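Local coordinates for fiber protein (Human adenovirus 16, PDB 3CNC) that forms the trimeric knob at the tip of the viral fiber, the part that attaches the virus to host cells, probably through the receptor CD46, at residues Gly72-Glu75 against Tyr76-Thr79; Ala93-Asn96 against Thr97-Ile101; Ile140-Ala143 against Thr144-Leu147. All coordinates share one frame; numbering follows the deposited sequence.

Three local contacts of the fiber knob illustrate how loops of a beta sandwich are shaped by bonds between close neighbours in sequence. From the N terminus, interaction 1 (72-79) folds the chain back as it leaves strand 63-72 of one sheet. Interaction 2 (93-101) follows at the C-terminal end of strand 85-94, the next strand and an edge of the other sheet, and closes a hairpin turn. Interaction 3 (140-147) bends the long loop between strands 118-119 and 151-159. The three are in series, neither nested nor crossed. Interactions 2 and 3 are the closest pair, with centres about 22 Å apart, whereas the centres of interactions 1 and 3 are about 36 Å apart.

Interaction 1: residues Gly72-Glu75 against Tyr76-Thr79; sequences GASE and YTNT
Tyr76 enters beside Ser74, its CB 3.7 Å from Ser74 OG, while the phenol ring extends from the turn. Thr77 comes next and is gripped twice by the same serine. Its backbone N reaches Ser74 OG at 3.2 Å along an almost straight line (176° at the hydrogen), and its own hydroxyl OG1 donates to Ser74 O, tilted slightly from the carbonyl plane. That hydroxyl lies between the backbone N and carbonyl carbon of Thr77 (chi1 69°), a rotation that turns it back over the preceding chain, where Ala73 N adds a weak bond. Thr77 CG2, the other branch, packs on Ser74 OG at 3.4 Å. Asn78 N completes the grip, meeting Ser74 O at 2.7 Å nearly head-on. Together, the serine hydroxyl bonded three residues ahead and its carbonyl bonded four ahead make an ST motif. The amide of Asn78 swings toward Gly72, bringing OD1 to 3.2 Å from Gly72 CA, and OD1 is held by Leu206 N. Thr79 runs alongside Glu75; its OG1 sits so close to Glu75 O that the exact bond length is doubtful. The turn follows directly on strand 63-72, flanked by two loops of the same chain: one bonds through Asp50 to Ala73, the other through Leu206 to Gly72.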
loop_
_atom_site.group_PDB
_atom_site.type_symbol
_atom_site.label_atom_id
_atom_site.label_comp_id
_atom_site.label_asym_id
_atom_site.label_seq_id
_atom_site.Cartn_x
_atom_site.Cartn_y
_atom_site.Cartn_z
ATOM N N GLY A 72 13.488 18.346 3.454
ATOM C CA GLY A 72 13.931 19.534 4.173
ATOM C C GLY A 72 14.377 20.692 3.286
ATOM O O GLY A 72 14.917 20.484 2.198
ATOM N N ALA A 73 14.151 21.917 3.752
ATOM C CA ALA A 73 14.532 23.106 2.995
ATOM C C ALA A 73 15.047 24.256 3.886
ATOM O O ALA A 73 14.846 25.438 3.590
ATOM C CB ALA A 73 13.348 23.576 2.163
ATOM N N SER A 74 15.708 23.901 4.982
ATOM C CA SER A 74 16.249 24.898 5.895
ATOM C C SER A 74 17.224 24.253 6.862
ATOM O O SER A 74 17.162 23.043 7.123
ATOM C CB SER A 74 15.131 25.579 6.694
ATOM O OG SER A 74 14.662 24.747 7.741
ATOM N N GLU A 75 18.121 25.072 7.399
ATOM C CA GLU A 75 19.115 24.591 8.350
ATOM C C GLU A 75 18.430 23.901 9.534
ATOM O O GLU A 75 18.940 22.915 10.076
ATOM C CB GLU A 75 19.974 25.762 8.831
ATOM C CG GLU A 75 21.189 25.351 9.635
ATOM C CD GLU A 75 22.221 26.456 9.726
ATOM O OE1 GLU A 75 23.260 26.240 10.381
ATOM O OE2 GLU A 75 21.994 27.538 9.138
ATOM N N TYR A 76 17.266 24.408 9.928
ATOM C CA TYR A 76 16.544 23.800 11.037
ATOM C C TYR A 76 16.096 22.380 10.707
ATOM O O TYR A 76 16.435 21.438 11.430
ATOM C CB TYR A 76 15.316 24.630 11.429
ATOM C CG TYR A 76 14.488 23.951 12.501
ATOM C CD1 TYR A 76 13.229 23.430 12.211
ATOM C CD2 TYR A 76 14.989 23.780 13.794
ATOM C CE1 TYR A 76 12.489 22.755 13.180
ATOM C CE2 TYR A 76 14.258 23.106 14.768
ATOM C CZ TYR A 76 13.009 22.597 14.453
ATOM O OH TYR A 76 12.274 21.934 15.409
ATOM N N THR A 77 15.331 22.229 9.625
ATOM C CA THR A 77 14.845 20.909 9.237
ATOM C C THR A 77 16.008 19.993 8.897
ATOM O O THR A 77 16.007 18.816 9.266
ATOM C CB THR A 77 13.889 20.949 7.995
ATOM O OG1 THR A 77 14.630 21.291 6.811
ATOM C CG2 THR A 77 12.765 21.958 8.209
ATOM N N ASN A 78 17.014 20.533 8.216
ATOM C CA ASN A 78 18.146 19.713 7.813
ATOM C C ASN A 78 19.151 19.431 8.924
ATOM O O ASN A 78 20.224 18.885 8.691
ATOM C CB ASN A 78 18.814 20.329 6.581
ATOM C CG ASN A 78 17.854 20.404 5.390
ATOM O OD1 ASN A 78 16.970 19.555 5.241
ATOM N ND2 ASN A 78 18.025 21.412 4.541
ATOM N N THR A 79 18.770 19.769 10.145
ATOM C CA THR A 79 19.627 19.537 11.294
ATOM C C THR A 79 18.919 18.601 12.257
ATOM O O THR A 79 19.558 17.911 13.053
ATOM C CB THR A 79 19.942 20.855 12.013
ATOM O OG1 THR A 79 20.735 21.680 11.155
ATOM C CG2 THR A 79 20.701 20.596 13.299
#

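Interaction 2: residues Ala93-Asn96 against Thr97-Ile101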
loop_
_atom_site.group_PDB
_atom_site.type_symbol
_atom_site.label_atom_id
_atom_site.label_comp_id
_atom_site.label_asym_id
_atom_site.label_seq_id
_atom_site.Cartn_x
_atom_site.Cartn_y
_atom_site.Cartn_z
ATOM N N ALA A 93 -5.748 21.011 7.806
ATOM C CA ALA A 93 -7.129 21.320 8.156
ATOM C C ALA A 93 -7.831 21.864 6.916
ATOM O O ALA A 93 -7.316 22.756 6.243
ATOM C CB ALA A 93 -7.169 22.343 9.294
ATOM N N PHE A 94 -9.006 21.323 6.613
ATOM C CA PHE A 94 -9.746 21.749 5.428
ATOM C C PHE A 94 -11.116 22.317 5.800
ATOM O O PHE A 94 -11.677 21.966 6.833
ATOM C CB PHE A 94 -9.939 20.559 4.458
ATOM C CG PHE A 94 -8.701 19.711 4.245
ATOM C CD1 PHE A 94 -8.239 18.852 5.239
ATOM C CD2 PHE A 94 -8.004 19.760 3.043
ATOM C CE1 PHE A 94 -7.097 18.053 5.035
ATOM C CE2 PHE A 94 -6.858 18.964 2.830
ATOM C CZ PHE A 94 -6.408 18.113 3.827
ATOM N N ASP A 95 -11.658 23.189 4.958
ATOM C CA ASP A 95 -12.975 23.761 5.222
ATOM C C ASP A 95 -14.054 22.817 4.658
ATOM O O ASP A 95 -13.745 21.705 4.238
ATOM C CB ASP A 95 -13.100 25.154 4.594
ATOM C CG ASP A 95 -12.964 25.130 3.086
ATOM O OD1 ASP A 95 -12.880 24.029 2.506
ATOM O OD2 ASP A 95 -12.943 26.216 2.474
ATOM N N ASN A 96 -15.307 23.258 4.639
ATOM C CA ASN A 96 -16.394 22.415 4.144
ATOM C C ASN A 96 -16.332 22.044 2.665
ATOM O O ASN A 96 -17.129 21.227 2.204
ATOM C CB ASN A 96 -17.752 23.048 4.461
ATOM C CG ASN A 96 -17.906 24.433 3.868
ATOM O OD1 ASN A 96 -18.848 25.149 4.194
ATOM N ND2 ASN A 96 -16.986 24.814 2.988
ATOM N N THR A 97 -15.400 22.627 1.916
ATOM C CA THR A 97 -15.281 22.284 0.497
ATOM C C THR A 97 -13.956 21.598 0.182
ATOM O O THR A 97 -13.561 21.493 -0.979
ATOM C CB THR A 97 -15.423 23.509 -0.426
ATOM O OG1 THR A 97 -14.436 24.490 -0.090
ATOM C CG2 THR A 97 -16.812 24.103 -0.301
ATOM N N GLY A 98 -13.270 21.135 1.220
ATOM C CA GLY A 98 -12.011 20.440 1.017
ATOM C C GLY A 98 -10.825 21.317 0.680
ATOM O O GLY A 98 -9.806 20.820 0.203
ATOM N N GLN A 99 -10.951 22.620 0.913
ATOM C CA GLN A 99 -9.868 23.561 0.648
ATOM C C GLN A 99 -9.012 23.661 1.916
ATOM O O GLN A 99 -9.545 23.671 3.036
ATOM C CB GLN A 99 -10.431 24.949 0.326
ATOM C CG GLN A 99 -11.507 24.977 -0.743
ATOM C CD GLN A 99 -10.977 24.630 -2.116
ATOM O OE1 GLN A 99 -10.057 25.275 -2.615
ATOM N NE2 GLN A 99 -11.558 23.610 -2.737
ATOM N N ILE A 100 -7.697 23.731 1.747
ATOM C CA ILE A 100 -6.794 23.857 2.888
ATOM C C ILE A 100 -6.992 25.192 3.609
ATOM O O ILE A 100 -7.162 26.237 2.977
ATOM C CB ILE A 100 -5.312 23.767 2.438
ATOM C CG1 ILE A 100 -4.903 22.306 2.262
ATOM C CG2 ILE A 100 -4.408 24.426 3.454
ATOM C CD1 ILE A 100 -4.808 21.531 3.579
ATOM N N ILE A 101 -7.001 25.162 4.937
ATOM C CA ILE A 101 -7.121 26.397 5.699
ATOM C C ILE A 101 -5.686 26.627 6.170
ATOM O O ILE A 101 -5.235 26.041 7.149
ATOM C CB ILE A 101 -8.073 26.243 6.903
ATOM C CG1 ILE A 101 -9.499 25.943 6.403
ATOM C CG2 ILE A 101 -8.066 27.529 7.731
ATOM C CD1 ILE A 101 -10.486 25.534 7.498
#
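Asp95 reaches across its own turn to Thr97 and Gln99, and its side chain can be followed atom by atom. CB lies against the end of Ile101, 3.9 Å from Ile101 CD1. CG stands between the backbone N and carbonyl carbon (chi1 62°), which carries the carboxylate inward over the turn; its nearest neighbour there is Thr97 OG1. At the tip, OD1 gathers three donors. Thr97 N and Gln99 N each approach Asp95 OD1 to 2.9 Å, and Thr97 OG1 donates to Asp95 OD1 at 3.1 Å, all three out of the carboxylate plane. Such a concentration of N-H and O-H groups would be expected to favour the charged carboxylate. OD2 rests 3.5 Å from Gln99 CB, whose side chain runs beside the aspartate in the same direction.

The bond to Thr97 N makes an Asx turn, and it is built into a type I turn with a G1 bulge, the classic tight end of a beta hairpin. Gly98 N returns to Asp95 O, Gly98 itself has positive phi (76°), and Asp95 N bonds to Gln99 O. One step further out, Phe94 and Ile100 form a non-hydrogen-bonded antiparallel pair, bracketed by that last bond and by Ile101 N to Ala93 O at 2.8 Å.

On the buried side of this bridge, Ile100 CD1 sits over a face of the Phe94 ring, 3.8 Å from its centroid, in a CH-pi contact, while Gly98 O lies at the ring edge. Tyr185 and Met187 of strand 185-194 also touch the phenylalanine, and Asn110 OD1 accepts from Ile100 N.

Interaction 3: residues Ile140-Ala143 against Thr144-Leu147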
loop_
_atom_site.group_PDB
_atom_site.type_symbol
_atom_site.label_atom_id
_atom_site.label_comp_id
_atom_site.label_asym_id
_atom_site.label_seq_id
_atom_site.Cartn_x
_atom_site.Cartn_y
_atom_site.Cartn_z
ATOM N N ILE A 140 -14.208 13.889 17.486
ATOM C CA ILE A 140 -14.439 13.704 18.921
ATOM C C ILE A 140 -15.675 14.501 19.323
ATOM O O ILE A 140 -15.771 15.696 19.030
ATOM C CB ILE A 140 -13.265 14.227 19.749
ATOM C CG1 ILE A 140 -12.063 13.306 19.576
ATOM C CG2 ILE A 140 -13.683 14.354 21.209
ATOM C CD1 ILE A 140 -10.812 13.845 20.204
ATOM N N THR A 141 -16.607 13.845 20.004
ATOM C CA THR A 141 -17.840 14.499 20.416
ATOM C C THR A 141 -17.962 14.700 21.933
ATOM O O THR A 141 -18.688 15.591 22.397
ATOM C CB THR A 141 -19.060 13.714 19.893
ATOM O OG1 THR A 141 -20.248 14.455 20.156
ATOM C CG2 THR A 141 -19.162 12.364 20.564
ATOM N N TYR A 142 -17.270 13.873 22.711
ATOM C CA TYR A 142 -17.314 14.028 24.157
ATOM C C TYR A 142 -15.934 13.940 24.807
ATOM O O TYR A 142 -14.984 13.398 24.233
ATOM C CB TYR A 142 -18.283 13.023 24.806
ATOM C CG TYR A 142 -18.021 11.565 24.503
ATOM C CD1 TYR A 142 -18.533 10.971 23.357
ATOM C CD2 TYR A 142 -17.264 10.778 25.372
ATOM C CE1 TYR A 142 -18.308 9.637 23.075
ATOM C CE2 TYR A 142 -17.033 9.434 25.097
ATOM C CZ TYR A 142 -17.559 8.872 23.944
ATOM O OH TYR A 142 -17.332 7.545 23.648
ATOM N N ALA A 143 -15.849 14.494 26.012
ATOM C CA ALA A 143 -14.624 14.572 26.801
ATOM C C ALA A 143 -13.627 13.415 26.774
ATOM O O ALA A 143 -12.449 13.620 26.480
ATOM C CB ALA A 143 -14.984 14.893 28.249
ATOM N N THR A 144 -14.080 12.203 27.071
ATOM C CA THR A 144 -13.156 11.077 27.120
ATOM C C THR A 144 -13.004 10.197 25.856
ATOM O O THR A 144 -12.242 9.226 25.850
ATOM C CB THR A 144 -13.516 10.192 28.331
ATOM O OG1 THR A 144 -12.616 9.083 28.405
ATOM C CG2 THR A 144 -14.942 9.687 28.215
ATOM N N GLU A 145 -13.698 10.553 24.781
ATOM C CA GLU A 145 -13.661 9.779 23.539
ATOM C C GLU A 145 -12.259 9.556 22.930
ATOM O O GLU A 145 -11.520 10.498 22.667
ATOM C CB GLU A 145 -14.587 10.452 22.527
ATOM C CG GLU A 145 -14.984 9.609 21.341
ATOM C CD GLU A 145 -16.076 10.280 20.542
ATOM O OE1 GLU A 145 -16.178 11.521 20.628
ATOM O OE2 GLU A 145 -16.825 9.583 19.826
ATOM N N THR A 146 -11.908 8.293 22.704
ATOM C CA THR A 146 -10.604 7.935 22.139
ATOM C C THR A 146 -10.577 7.886 20.605
ATOM O O THR A 146 -9.604 8.327 19.987
ATOM C CB THR A 146 -10.130 6.564 22.671
ATOM O OG1 THR A 146 -11.202 5.617 22.559
ATOM C CG2 THR A 146 -9.698 6.671 24.135
ATOM N N LEU A 147 -11.638 7.338 20.003
ATOM C CA LEU A 147 -11.750 7.235 18.547
ATOM C C LEU A 147 -10.499 6.692 17.863
ATOM O O LEU A 147 -9.946 7.330 16.961
ATOM C CB LEU A 147 -12.088 8.599 17.945
ATOM C CG LEU A 147 -13.566 8.961 17.976
ATOM C CD1 LEU A 147 -13.793 10.330 17.335
ATOM C CD2 LEU A 147 -14.352 7.864 17.251
#
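Glu145 lies across the ring of Tyr142, the two side chains meeting at about a right angle. CB of the glutamate stands over the ring centre, 3.6 Å from the centroid and only 11° off the normal, a CH-pi contact. From there the chain runs out extended over the same face, its CG anti to the backbone N (chi1 -163°), until the carboxylate stacks over the CE1 side of that face: Glu145 CD is 3.4 Å from Tyr142 CE1, with the two planes 21° apart. Thr144 meets the same ring differently, placing CG2 in the ring plane 3.8 Å from Tyr142 CE2. Beyond the ring, Glu145 OE1 turns to the backbone. It accepts from Thr141 N, though the modelled separation is too short to be trusted, and weakly from Tyr142 N at 3.3 Å. Nearer the base of the loop, Ile140 and Leu147 cross obliquely, Ile140 CG1 lying 4.1 Å from Leu147 CD1, and both touch Arg176. Glu145 N closes back on Tyr142 O at 3.2 Å, from above the carbonyl plane. This bond closes a type I beta turn from Tyr142 to Glu145, at the exposed bend of the knob loop between strands 118-119 and 151-159.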